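Local structure of secreted protein (Streptomyces lividans TK24, 5LXZ) at residues S424-L436 and G476-K488. The protein is a copper-containing metalloradical protein of the AA5 (galactose oxidase-like) family, probably oxidising its substrates at a mononuclear copper centre. The protein carries 1 engineered substitution. Residues are numbered along the deposited sequence; the frame is centred on the assembly and turned at random. Where two conformers were deposited one is given.
With EDO (1,2-ethanediol), chain L; EDO (1,2-ethanediol), chain J.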
loop_
_atom_site.group_PDB
_atom_site.type_symbol
_atom_site.label_atom_id
_atom_site.label_comp_id
_atom_site.label_asym_id
_atom_site.label_seq_id
_atom_site.Cartn_x
_atom_site.Cartn_y
_atom_site.Cartn_z
ATOM N N SER A 424 9.608 8.793 7.786
ATOM C CA SER A 424 10.216 10.123 7.845
ATOM C C SER A 424 9.293 11.072 8.544
ATOM O O SER A 424 8.085 10.890 8.587
ATOM C CB SER A 424 10.570 10.645 6.473
ATOM O OG SER A 424 9.421 10.755 5.645
ATOM N N GLN A 425 9.871 12.134 9.099
ATOM C CA GLN A 425 9.061 13.053 9.854
ATOM C C GLN A 425 8.222 13.978 8.963
ATOM O O GLN A 425 7.220 14.536 9.431
ATOM C CB GLN A 425 9.954 13.881 10.774
ATOM C CG GLN A 425 9.227 14.662 11.849
ATOM C CD GLN A 425 10.140 15.137 13.014
ATOM O OE1 GLN A 425 11.294 14.799 13.103
ATOM N NE2 GLN A 425 9.562 15.886 13.917
ATOM N N ASP A 426 8.642 14.146 7.707
ATOM C CA ASP A 426 7.945 14.995 6.768
ATOM C C ASP A 426 7.773 14.324 5.424
ATOM O O ASP A 426 8.352 13.262 5.144
ATOM C CB ASP A 426 8.735 16.315 6.660
ATOM C CG ASP A 426 7.888 17.504 6.239
ATOM O OD1 ASP A 426 6.676 17.399 5.878
ATOM O OD2 ASP A 426 8.500 18.608 6.143
ATOM N N TYR A 427 6.991 14.970 4.579
ATOM C CA TYR A 427 6.660 14.520 3.227
ATOM C C TYR A 427 7.877 14.140 2.419
ATOM O O TYR A 427 8.779 14.939 2.270
ATOM C CB TYR A 427 5.845 15.614 2.530
ATOM C CG TYR A 427 5.468 15.302 1.118
ATOM C CD1 TYR A 427 4.357 14.505 0.818
ATOM C CD2 TYR A 427 6.205 15.819 0.058
ATOM C CE1 TYR A 427 3.995 14.237 -0.488
ATOM C CE2 TYR A 427 5.880 15.552 -1.257
ATOM C CZ TYR A 427 4.791 14.722 -1.532
ATOM O OH TYR A 427 4.453 14.468 -2.813
ATOM N N ARG A 428 7.925 12.903 1.927
ATOM C CA ARG A 428 9.009 12.429 1.088
ATOM C C ARG A 428 10.394 12.714 1.658
ATOM O O ARG A 428 11.347 13.023 0.905
ATOM C CB ARG A 428 8.864 12.912 -0.338
ATOM C CG ARG A 428 7.628 12.353 -1.033
ATOM C CD ARG A 428 7.640 12.643 -2.501
ATOM N NE ARG A 428 8.771 12.015 -3.163
ATOM C CZ ARG A 428 9.005 12.087 -4.458
ATOM N NH1 ARG A 428 8.225 12.798 -5.272
ATOM N NH2 ARG A 428 10.053 11.468 -4.949
ATOM N N GLY A 429 10.518 12.590 2.972
ATOM C CA GLY A 429 11.812 12.796 3.600
ATOM C C GLY A 429 12.362 14.212 3.521
ATOM O O GLY A 429 13.553 14.375 3.741
ATOM N N ARG A 430 11.549 15.195 3.186
ATOM C CA ARG A 430 12.131 16.526 2.960
ATOM C C ARG A 430 12.676 17.057 4.297
ATOM O O ARG A 430 12.228 16.695 5.396
ATOM C CB ARG A 430 11.127 17.471 2.330
ATOM C CG ARG A 430 10.065 17.935 3.292
ATOM C CD ARG A 430 9.005 18.781 2.617
ATOM N NE ARG A 430 7.875 18.925 3.507
ATOM C CZ ARG A 430 6.621 19.142 3.134
ATOM N NH1 ARG A 430 6.316 19.291 1.875
ATOM N NH2 ARG A 430 5.676 19.185 4.050
ATOM N N GLY A 431 13.642 17.954 4.154
ATOM C CA GLY A 431 14.479 18.401 5.263
ATOM C C GLY A 431 15.331 17.286 5.859
ATOM O O GLY A 431 15.632 17.299 7.055
ATOM N N ASP A 432 15.713 16.333 5.019
ATOM C CA ASP A 432 16.458 15.132 5.440
ATOM C C ASP A 432 15.859 14.540 6.701
ATOM O O ASP A 432 16.528 14.305 7.729
ATOM C CB ASP A 432 17.970 15.432 5.588
ATOM C CG ASP A 432 18.702 15.398 4.262
ATOM O OD1 ASP A 432 18.063 15.279 3.183
ATOM O OD2 ASP A 432 19.958 15.501 4.289
ATOM N N SER A 433 14.551 14.240 6.619
ATOM C CA SER A 433 13.781 13.843 7.778
ATOM C C SER A 433 13.544 12.336 7.957
ATOM O O SER A 433 12.714 11.957 8.765
ATOM C CB SER A 433 12.453 14.589 7.809
ATOM O OG SER A 433 11.669 14.259 6.670
ATOM N N ASN A 434 14.304 11.508 7.251
ATOM C CA ASN A 434 14.242 10.060 7.521
ATOM C C ASN A 434 14.538 9.775 8.982
ATOM O O ASN A 434 15.402 10.401 9.594
ATOM C CB ASN A 434 15.231 9.293 6.667
ATOM C CG ASN A 434 14.806 9.165 5.242
ATOM O OD1 ASN A 434 13.617 9.206 4.938
ATOM N ND2 ASN A 434 15.767 8.955 4.360
ATOM N N ILE A 435 13.759 8.875 9.553
ATOM C CA ILE A 435 13.861 8.471 10.949
ATOM C C ILE A 435 14.550 7.116 10.961
ATOM O O ILE A 435 13.935 6.104 10.608
ATOM C CB ILE A 435 12.493 8.405 11.612
ATOM C CG1 ILE A 435 11.820 9.772 11.567
ATOM C CG2 ILE A 435 12.615 7.915 13.045
ATOM C CD1 ILE A 435 10.317 9.712 11.851
ATOM N N LEU A 436 15.791 7.071 11.412
ATOM C CA LEU A 436 16.520 5.795 11.420
ATOM C C LEU A 436 16.335 5.151 12.805
ATOM O O LEU A 436 17.249 5.060 13.640
ATOM C CB LEU A 436 17.987 5.935 10.953
ATOM C CG LEU A 436 18.173 5.990 9.423
ATOM C CD1 LEU A 436 17.542 7.224 8.796
ATOM C CD2 LEU A 436 19.635 5.946 9.000
ATOM N N GLY A 476 13.500 0.182 -1.053
ATOM C CA GLY A 476 12.946 1.407 -1.536
ATOM C C GLY A 476 13.429 2.648 -0.851
ATOM O O GLY A 476 14.434 2.606 -0.136
ATOM N N SER A 477 12.718 3.739 -1.145
ATOM C CA SER A 477 12.770 5.088 -0.567
ATOM C C SER A 477 13.055 6.121 -1.610
ATOM O O SER A 477 14.111 6.096 -2.270
ATOM C CB SER A 477 13.773 5.263 0.567
ATOM O OG SER A 477 13.423 6.472 1.225
ATOM N N ASP A 478 12.140 7.067 -1.738
ATOM C CA ASP A 478 12.119 7.999 -2.841
ATOM C C ASP A 478 12.008 9.411 -2.342
ATOM O O ASP A 478 10.987 10.077 -2.490
ATOM C CB ASP A 478 10.926 7.588 -3.724
ATOM C CG ASP A 478 10.974 8.110 -5.138
ATOM O OD1 ASP A 478 11.895 8.890 -5.515
ATOM O OD2 ASP A 478 10.107 7.680 -5.938
ATOM N N SER A 479 13.096 9.898 -1.758
ATOM C CA SER A 479 13.115 11.259 -1.259
ATOM C C SER A 479 12.928 12.279 -2.360
ATOM O O SER A 479 13.454 12.099 -3.474
ATOM C CB SER A 479 14.449 11.557 -0.608
ATOM O OG SER A 479 14.696 10.773 0.541
ATOM N N LEU A 480 12.218 13.349 -2.034
ATOM C CA LEU A 480 11.990 14.409 -3.030
ATOM C C LEU A 480 13.260 15.195 -3.294
ATOM O O LEU A 480 13.510 15.575 -4.430
ATOM C CB LEU A 480 10.862 15.331 -2.600
ATOM C CG LEU A 480 10.470 16.463 -3.568
ATOM C CD1 LEU A 480 10.102 15.936 -4.927
ATOM C CD2 LEU A 480 9.352 17.231 -2.928
ATOM N N TYR A 481 14.043 15.371 -2.243
ATOM C CA TYR A 481 15.266 16.161 -2.346
ATOM C C TYR A 481 16.448 15.342 -1.852
ATOM O O TYR A 481 16.308 14.443 -1.028
ATOM C CB TYR A 481 15.133 17.397 -1.507
ATOM C CG TYR A 481 13.964 18.257 -1.837
ATOM C CD1 TYR A 481 13.947 19.021 -3.000
ATOM C CD2 TYR A 481 12.847 18.288 -1.010
ATOM C CE1 TYR A 481 12.863 19.832 -3.320
ATOM C CE2 TYR A 481 11.746 19.085 -1.314
ATOM C CZ TYR A 481 11.765 19.858 -2.472
ATOM O OH TYR A 481 10.697 20.666 -2.800
ATOM N N ALA A 482 17.644 15.695 -2.340
ATOM C CA ALA A 482 18.887 15.027 -1.946
ATOM C C ALA A 482 19.529 15.619 -0.693
ATOM O O ALA A 482 20.360 14.972 -0.057
ATOM C CB ALA A 482 19.867 15.052 -3.101
ATOM N N ASP A 483 19.116 16.829 -0.315
ATOM C CA ASP A 483 19.763 17.547 0.747
ATOM C C ASP A 483 18.771 18.104 1.725
ATOM O O ASP A 483 17.599 18.314 1.392
ATOM C CB ASP A 483 20.598 18.698 0.161
ATOM C CG ASP A 483 19.772 19.691 -0.643
ATOM O OD1 ASP A 483 18.787 19.324 -1.327
ATOM O OD2 ASP A 483 20.115 20.890 -0.644
ATOM N N LYS A 484 19.266 18.399 2.916
ATOM C CA LYS A 484 18.456 18.959 3.979
ATOM C C LYS A 484 17.815 20.283 3.617
ATOM O O LYS A 484 16.692 20.558 4.006
ATOM C CB LYS A 484 19.272 19.111 5.248
ATOM C CG LYS A 484 18.473 19.581 6.438
ATOM C CD LYS A 484 19.279 19.442 7.711
ATOM C CE LYS A 484 18.490 19.893 8.930
ATOM N NZ LYS A 484 17.292 19.043 9.183
ATOM N N ALA A 485 18.541 21.100 2.857
ATOM C CA ALA A 485 18.042 22.381 2.400
ATOM C C ALA A 485 16.963 22.313 1.328
ATOM O O ALA A 485 16.350 23.327 1.014
ATOM C CB ALA A 485 19.213 23.249 1.909
ATOM N N ASN A 486 16.734 21.127 0.754
ATOM C CA ASN A 486 15.667 20.935 -0.257
ATOM C C ASN A 486 15.919 21.748 -1.541
ATOM O O ASN A 486 14.995 22.329 -2.119
ATOM C CB ASN A 486 14.277 21.231 0.324
ATOM C CG ASN A 486 13.977 20.426 1.572
ATOM O OD1 ASN A 486 14.382 19.258 1.707
ATOM N ND2 ASN A 486 13.287 21.042 2.505
ATOM N N THR A 487 17.170 21.734 -1.991
ATOM C CA THR A 487 17.579 22.465 -3.206
ATOM C C THR A 487 17.921 21.599 -4.407
ATOM O O THR A 487 17.976 22.113 -5.533
ATOM C CB THR A 487 18.799 23.380 -2.946
ATOM O OG1 THR A 487 19.980 22.587 -2.771
ATOM C CG2 THR A 487 18.579 24.278 -1.743
ATOM N N LYS A 488 18.126 20.297 -4.188
ATOM C CA LYS A 488 18.592 19.393 -5.227
ATOM C C LYS A 488 17.675 18.179 -5.241
ATOM O O LYS A 488 17.217 17.782 -4.176
ATOM C CB LYS A 488 20.003 18.920 -4.904
ATOM C CG LYS A 488 21.054 20.022 -5.012
ATOM C CD LYS A 488 22.297 19.741 -4.174
ATOM C CE LYS A 488 23.331 20.846 -4.377
ATOM N NZ LYS A 488 24.249 20.959 -3.216
HETATM C C1 EDO L . 10.749 12.846 -7.867
HETATM O O1 EDO L . 9.414 12.446 -8.162
HETATM C C2 EDO L . 11.752 11.721 -7.709
HETATM O O2 EDO L . 12.935 12.242 -7.037
HETATM C C1 EDO J . 6.675 19.633 -1.829
HETATM O O1 EDO J . 5.617 20.077 -0.955
HETATM C C2 EDO J . 7.801 20.649 -1.640
HETATM O O2 EDO J . 8.367 20.423 -0.380
HETATM O O HOH W 1 13.427 14.895 0.444
HETATM O O HOH W 2 15.369 12.441 2.659
HETATM O O HOH W 3 15.569 16.429 2.092
HETATM O O HOH W 4 17.278 13.712 1.289
HETATM O O HOH W 5 21.524 14.820 2.420
HETATM O O HOH W 6 15.572 8.166 1.431
#
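R428 meets D478 edge-on: NE and NH2 both converge on the backbone O of D478, each at 3.0 Å and both with that oxygen in the guanidinium plane. NE comes nearly along the C=O axis, whereas NH2 lies above the carbonyl plane. NH2 also forms a salt bridge with D478 OD1 at 3.2 Å, the carboxylate turned 70° from the guanidinium; D216 takes up NH1 in a second salt bridge. The bend at chi3 (62°) brings the guanidinium round to these acceptors, and L480 CD1 lies over one of its faces, offset toward the rim. D478 OD2 is hydrogen-bonded to ND1 of the copper ligand H461, which makes D478 a second-shell residue with R428 behind it.

Backbone groups add further links. L480 N donates to R428 O, and S479 CA makes a CH...O contact with the same oxygen. Farther along, G431 N finds N486 OD1 at 2.9 Å, in the amide plane and almost straight (169°). K484 NZ reaches G431 O, while G431 CA points a CH...O contact at K484 O, so the glycine lies close against the type I turn D483-N486.

Apolar packing is modest. R430 CB abuts the edge of the Y481 ring at CD2 (3.8 Å); within its own loop that ring has N486 CB over the centre of one face and L480 CG toward the rim of the other.

Several waters bridge the two loops: one molecule links G429 O and S479 OG, another D432 OD2 and A482 O, and a third joins N434 ND2 to S477 OG and S479 OG, where N459 also bonds to all three side chains.

The contact joins two surface loops of neighbouring propeller blades, one between strands 418-421 and 438-442, the other leading from strand 472-476 to strand 496-500.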